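Local coordinates for enoyl-CoA hydratase subunit II (Geobacillus kaustophilus, PDB 2EJ5) that catalyses the addition of water to the double bond of enoyl-CoA thioesters, probably as a step in the breakdown of phenylacetic acid, at the interface of chains A and B. Sequence-based numbering; all coordinates share one arbitrary frame. Chains: chain A/B, Enoyl-CoA hydratase subunit II.

Contact 1: the interface of chains A and B. Residues chain A 118, 204, 207-208, 211; chain B 132, 138, 143, 156, 159-160.
B:Leu156 lays its CD2 methyl over the face of the A:Phe118 ring at its outer rim, 3.3 Å from CZ, the two side chains crossing obliquely where two subunits of this crotonase-fold enzyme pack together. No nitrogen or oxygen of one chain comes within bonding reach of the other here, and the patch is held by carbon alone. By contrast, the methyl CG1 of B:Val160 lies at the ring's edge, in its plane, 3.8 Å from CZ of A:Phe118. On its other branch, B:Leu156 CD1 touches A:Leu211 CD1 at 3.9 Å, the two leucines crossing at about a right angle. An alanine in place of B:Leu156 would probably open a gap over the outer rim of the A:Phe118 ring and beside A:Leu211, leaving the ring face without its CD2 methyl. A:Ile207, on helix 201-216, has its longer branch in the crowded position between backbone N and carbonyl carbon; chi1 84° and chi2 95° together bring A:Ile207 CD1 to B:Val160 CG2, 3.6 Å away. The other branch, A:Ile207 CG2, meets the ring carbon CD of B:Pro138, also at 3.6 Å. One turn earlier A:Ile204 CG1 touches both B:Ile132 CD1 and B:Val160 CG1; one turn later A:Leu211 CD2 reaches B:Leu143 CD2 at 4.0 Å.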
# COMPACT_ATOMS: atom_id res chain seq x y z
N PHE A 118 2.60 0.30 -16.75
CA PHE A 118 2.49 1.76 -16.87
C PHE A 118 1.16 2.07 -17.51
O PHE A 118 0.67 1.26 -18.34
CB PHE A 118 3.61 2.31 -17.76
CG PHE A 118 5.00 1.95 -17.31
CD1 PHE A 118 5.66 2.73 -16.33
CD2 PHE A 118 5.67 0.86 -17.85
CE1 PHE A 118 6.94 2.44 -15.90
CE2 PHE A 118 6.97 0.56 -17.43
CZ PHE A 118 7.62 1.36 -16.45
N ILE A 204 14.40 -5.98 -16.62
CA ILE A 204 12.99 -5.54 -16.42
C ILE A 204 12.09 -6.76 -16.14
O ILE A 204 11.22 -6.70 -15.28
CB ILE A 204 12.45 -4.74 -17.63
CG1 ILE A 204 13.21 -3.38 -17.74
CG2 ILE A 204 10.91 -4.49 -17.49
CD1 ILE A 204 12.89 -2.65 -19.05
N ILE A 207 12.77 -7.86 -12.56
CA ILE A 207 12.13 -6.99 -11.56
C ILE A 207 10.61 -7.25 -11.47
O ILE A 207 10.05 -7.25 -10.34
CB ILE A 207 12.49 -5.48 -11.71
CG1 ILE A 207 11.60 -4.80 -12.72
CG2 ILE A 207 13.98 -5.25 -11.89
CD1 ILE A 207 10.43 -4.14 -12.01
N LYS A 208 9.96 -7.50 -12.59
CA LYS A 208 8.56 -7.91 -12.53
C LYS A 208 8.39 -9.23 -11.78
O LYS A 208 7.40 -9.43 -11.05
CB LYS A 208 8.00 -8.02 -13.95
CG LYS A 208 7.69 -6.68 -14.57
CD LYS A 208 7.22 -6.81 -16.00
CE LYS A 208 5.76 -7.41 -16.09
NZ LYS A 208 4.95 -6.90 -17.26
N LEU A 211 8.74 -8.35 -8.16
CA LEU A 211 7.54 -7.66 -7.64
C LEU A 211 6.42 -8.65 -7.33
O LEU A 211 5.69 -8.46 -6.37
CB LEU A 211 7.04 -6.56 -8.60
CG LEU A 211 7.95 -5.29 -8.58
CD1 LEU A 211 7.57 -4.39 -9.71
CD2 LEU A 211 7.89 -4.50 -7.20
N ILE B 132 19.12 -0.50 -12.75
CA ILE B 132 18.69 -0.75 -14.14
C ILE B 132 19.68 -0.25 -15.21
O ILE B 132 19.84 -0.87 -16.28
CB ILE B 132 17.25 -0.24 -14.43
CG1 ILE B 132 16.72 -0.83 -15.76
CG2 ILE B 132 17.17 1.33 -14.43
CD1 ILE B 132 16.42 -2.34 -15.67
N PRO B 138 16.95 -3.98 -8.67
CA PRO B 138 17.12 -3.46 -7.32
C PRO B 138 17.20 -4.59 -6.32
O PRO B 138 16.40 -5.51 -6.40
CB PRO B 138 15.87 -2.59 -7.12
CG PRO B 138 15.48 -2.13 -8.58
CD PRO B 138 15.73 -3.46 -9.32
N LEU B 143 12.87 -4.16 -3.51
CA LEU B 143 11.53 -4.40 -4.01
C LEU B 143 10.58 -5.05 -3.01
O LEU B 143 9.41 -5.26 -3.31
CB LEU B 143 11.59 -5.17 -5.34
CG LEU B 143 12.33 -4.42 -6.46
CD1 LEU B 143 12.43 -5.38 -7.67
CD2 LEU B 143 11.68 -3.13 -6.85
N LEU B 156 7.52 0.12 -9.52
CA LEU B 156 7.94 -0.36 -10.85
C LEU B 156 8.57 0.80 -11.68
O LEU B 156 9.61 0.62 -12.32
CB LEU B 156 6.76 -1.03 -11.56
CG LEU B 156 7.14 -1.78 -12.84
CD1 LEU B 156 6.28 -3.01 -13.07
CD2 LEU B 156 7.06 -0.79 -13.99
N ALA B 159 12.05 1.41 -10.21
CA ALA B 159 12.93 0.31 -10.58
C ALA B 159 13.22 0.23 -12.07
O ALA B 159 14.32 -0.19 -12.44
CB ALA B 159 12.35 -1.05 -10.12
N VAL B 160 12.25 0.58 -12.91
CA VAL B 160 12.37 0.29 -14.34
C VAL B 160 12.96 1.47 -15.07
O VAL B 160 13.90 1.31 -15.87
CB VAL B 160 11.03 -0.21 -15.00
CG1 VAL B 160 11.07 -0.19 -16.55
CG2 VAL B 160 10.69 -1.60 -14.49

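Contact 2: the interface of chains A and B. Residues chain A 227, 230-231, 233-234, 239; chain B 74-76, 79, 136.
A:His239 and B:His75 point at each other tip to tip, their rings turned nearly perpendicular (82°). NE2 of A:His239 lies 3.2 Å from NE2 of B:His75, at most a weak, oblique hydrogen bond, possible if one nitrogen carries the proton. At its other ring nitrogen, B:His75 ND1 bonds at 3.0 Å to a water in the plane of the ring, in a direction that is not settled. That water also reaches the backbone O of A:Arg231, at 2.8 Å, and so ties the imidazole to the end of helix 219-235. Within chain B, OD1 of B:Asp74 accepts a bent bond from B:Gly76 N and caps the start of helix 75-92. The stem carbons CG and CD of A:Arg231 slant across the B:Asp74 carboxylate. The opposite charges are not in contact, A:Arg231 NE lying 5.0 Å from B:Asp74 OD2, though they may still attract at a distance. Apolar contacts fill in around the imidazoles. A:Gly234 CA lies over the face of the B:His75 ring, and B:Leu136 CD2 over that of A:His239. A:Gln230 CB meets B:Leu79 CD1 at 3.5 Å; with CG anti to the backbone N (chi1 -162°) that carbon packs on B:His75 CB, and the bend at chi2 turns the amide to B:Leu136, where OE1 touches CB and CD2. The patch fastens the C-terminal helices of one subunit onto its neighbour, probably steadying the oligomer.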
# COMPACT_ATOMS: atom_id res chain seq x y z
N ALA A 227 18.42 -12.84 -4.72
CA ALA A 227 19.81 -13.23 -4.99
C ALA A 227 19.88 -14.07 -6.25
O ALA A 227 20.75 -13.87 -7.10
CB ALA A 227 20.38 -14.00 -3.78
N GLN A 230 19.47 -11.80 -9.37
CA GLN A 230 20.62 -10.96 -9.60
C GLN A 230 21.77 -11.78 -10.17
O GLN A 230 22.56 -11.22 -10.90
CB GLN A 230 21.09 -10.28 -8.31
CG GLN A 230 22.01 -9.07 -8.55
CD GLN A 230 21.25 -7.90 -9.13
OE1 GLN A 230 20.68 -7.96 -10.26
NE2 GLN A 230 21.19 -6.82 -8.36
N ARG A 231 21.89 -13.07 -9.79
CA ARG A 231 22.88 -13.97 -10.43
C ARG A 231 22.59 -14.02 -11.90
O ARG A 231 23.50 -13.80 -12.72
CB ARG A 231 22.89 -15.38 -9.79
CG ARG A 231 23.90 -16.37 -10.38
CD ARG A 231 23.59 -17.80 -10.01
NE ARG A 231 22.36 -18.29 -10.64
CZ ARG A 231 22.27 -18.78 -11.88
NH1 ARG A 231 23.35 -18.89 -12.65
NH2 ARG A 231 21.08 -19.17 -12.34
N ALA A 233 20.72 -11.66 -13.74
CA ALA A 233 20.92 -10.39 -14.43
C ALA A 233 22.41 -10.17 -14.65
O ALA A 233 22.82 -9.61 -15.67
CB ALA A 233 20.28 -9.20 -13.65
N GLY A 234 23.21 -10.65 -13.71
CA GLY A 234 24.64 -10.43 -13.70
C GLY A 234 25.38 -11.14 -14.81
O GLY A 234 26.48 -10.74 -15.15
N HIS A 239 24.26 -6.40 -18.79
CA HIS A 239 25.01 -6.02 -17.60
C HIS A 239 26.46 -5.62 -17.96
O HIS A 239 26.95 -4.59 -17.48
CB HIS A 239 25.01 -7.14 -16.54
CG HIS A 239 25.93 -6.88 -15.39
ND1 HIS A 239 25.98 -5.67 -14.73
CD2 HIS A 239 26.82 -7.68 -14.77
CE1 HIS A 239 26.87 -5.74 -13.75
NE2 HIS A 239 27.38 -6.95 -13.75
N ASP B 74 29.94 -13.94 -8.76
CA ASP B 74 28.53 -14.35 -8.72
C ASP B 74 27.75 -13.32 -7.88
O ASP B 74 27.97 -13.20 -6.67
CB ASP B 74 28.41 -15.75 -8.13
CG ASP B 74 27.01 -16.36 -8.28
OD1 ASP B 74 25.99 -15.68 -8.03
OD2 ASP B 74 26.93 -17.57 -8.62
N HIS B 75 26.87 -12.58 -8.55
CA HIS B 75 26.02 -11.57 -7.90
C HIS B 75 25.11 -12.15 -6.83
O HIS B 75 24.81 -11.49 -5.82
CB HIS B 75 25.22 -10.81 -8.95
CG HIS B 75 26.07 -10.00 -9.87
ND1 HIS B 75 26.76 -10.55 -10.93
CD2 HIS B 75 26.37 -8.68 -9.87
CE1 HIS B 75 27.44 -9.60 -11.55
NE2 HIS B 75 27.21 -8.46 -10.94
N GLY B 76 24.66 -13.38 -7.04
CA GLY B 76 23.84 -14.06 -6.05
C GLY B 76 24.57 -14.28 -4.74
O GLY B 76 24.02 -14.02 -3.66
N LEU B 79 25.14 -11.13 -2.76
CA LEU B 79 23.93 -10.85 -1.97
C LEU B 79 23.71 -11.77 -0.77
O LEU B 79 23.49 -11.28 0.36
CB LEU B 79 22.69 -10.80 -2.86
CG LEU B 79 22.59 -9.51 -3.68
CD1 LEU B 79 21.66 -9.68 -4.87
CD2 LEU B 79 22.16 -8.30 -2.78
N LEU B 136 21.04 -4.46 -13.98
CA LEU B 136 20.76 -5.23 -12.78
C LEU B 136 19.39 -4.90 -12.16
O LEU B 136 18.72 -3.94 -12.59
CB LEU B 136 21.90 -5.03 -11.75
CG LEU B 136 23.30 -5.62 -12.07
CD1 LEU B 136 24.24 -5.40 -10.90
CD2 LEU B 136 23.26 -7.13 -12.45
O HOH W 1 26.08 -13.38 -11.80

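Contact 3: the interface of chains A and B. Residues chain A 119, 148-149; chain B 151-153.
A:Leu149 sets its CD2 methyl against the first turn of helix 152-161 of the neighbouring chain, in a subunit junction of the crotonase (enoyl-CoA hydratase/isomerase) family. The methyl is shared between two atoms of one residue: A:Leu149 CD2 lies 3.5 Å from both the amide N and the CB of B:Ala153. Its CG stands beside the backbone N, anti to the carbonyl carbon (chi1 -63°), and the side chain extends from there toward the alanine. The other methyl, A:Leu149 CD1, stays within its own chain, 4.1 Å above the guanidinium plane of A:Arg119 and toward its rim. That guanidinium turns its edge to chain B, with NH2 of A:Arg119 in plane with B:Ala153 CB and 3.5 Å from it. A:Arg148 and B:Arg152 supply the polar link. The backbone N of B:Arg152 donates to the carbonyl O of A:Arg148 at 3.0 Å, nearly straight (163° at the hydrogen). The acceptor lies close to the C-terminal end of helix 142-150 and the donor at the N-terminal end of helix 152-161, an end-to-end pairing whose dipoles would probably favour each other. The two arginine side chains keep their like charges apart, A:Arg148 NH1 being 5.9 Å from B:Arg152 NH1.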
# COMPACT_ATOMS: atom_id res chain seq x y z
N ARG A 119 0.56 3.22 -17.15
CA ARG A 119 -0.73 3.67 -17.71
C ARG A 119 -0.54 5.11 -18.20
O ARG A 119 -0.30 6.02 -17.39
CB ARG A 119 -1.85 3.65 -16.65
CG ARG A 119 -2.48 2.23 -16.35
CD ARG A 119 -3.23 2.17 -14.99
NE ARG A 119 -2.21 2.26 -13.97
CZ ARG A 119 -1.39 1.26 -13.66
NH1 ARG A 119 -1.53 0.09 -14.26
NH2 ARG A 119 -0.43 1.42 -12.77
N ARG A 148 -3.42 -2.58 -4.15
CA ARG A 148 -1.94 -2.50 -4.26
C ARG A 148 -1.47 -1.22 -4.95
O ARG A 148 -0.26 -0.93 -4.93
CB ARG A 148 -1.32 -3.70 -4.99
CG ARG A 148 -1.52 -5.08 -4.29
CD ARG A 148 -1.07 -5.11 -2.86
NE ARG A 148 -1.42 -6.43 -2.30
CZ ARG A 148 -1.51 -7.54 -3.04
NH1 ARG A 148 -1.21 -7.43 -4.30
NH2 ARG A 148 -1.88 -8.71 -2.49
N LEU A 149 -2.39 -0.47 -5.56
CA LEU A 149 -2.04 0.81 -6.17
C LEU A 149 -2.52 1.98 -5.34
O LEU A 149 -1.81 3.00 -5.24
CB LEU A 149 -2.65 0.96 -7.56
CG LEU A 149 -2.18 -0.02 -8.62
CD1 LEU A 149 -3.05 0.06 -9.89
CD2 LEU A 149 -0.71 0.22 -8.91
N GLY B 151 3.49 1.84 -3.23
CA GLY B 151 2.51 1.09 -4.07
C GLY B 151 3.18 0.48 -5.29
O GLY B 151 4.34 0.84 -5.59
N ARG B 152 2.49 -0.41 -6.00
CA ARG B 152 3.19 -1.18 -7.05
C ARG B 152 3.65 -0.33 -8.20
O ARG B 152 4.74 -0.57 -8.75
CB ARG B 152 2.29 -2.33 -7.59
CG ARG B 152 2.90 -3.11 -8.82
CD ARG B 152 2.00 -4.33 -9.16
NE ARG B 152 2.66 -5.57 -9.62
CZ ARG B 152 3.32 -6.44 -8.86
NH1 ARG B 152 3.52 -6.18 -7.57
NH2 ARG B 152 3.81 -7.56 -9.37
N ALA B 153 2.80 0.60 -8.62
CA ALA B 153 3.05 1.35 -9.88
C ALA B 153 4.31 2.21 -9.70
O ALA B 153 5.23 2.19 -10.54
CB ALA B 153 1.87 2.22 -10.27

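Contact 1 lies in the middle of the row: the centres of its C-alpha atoms are about 14 Å from those of contact 2 and 12 Å from those of contact 3, with contacts 2 and 3 about 26 Å apart. Helix 152-161 of chain B and strand 118-122 of chain A serve contacts 1 and 3, as do opposite copies of helix 142-150, chain B's in contact 1 and chain A's in contact 3. Contacts 1 and 2 use successive chain A helices, 201-216 and 219-235. Together they seem to form one seam, apolar in the middle with polar links toward its ends, probably recurring around the crotonase trimer.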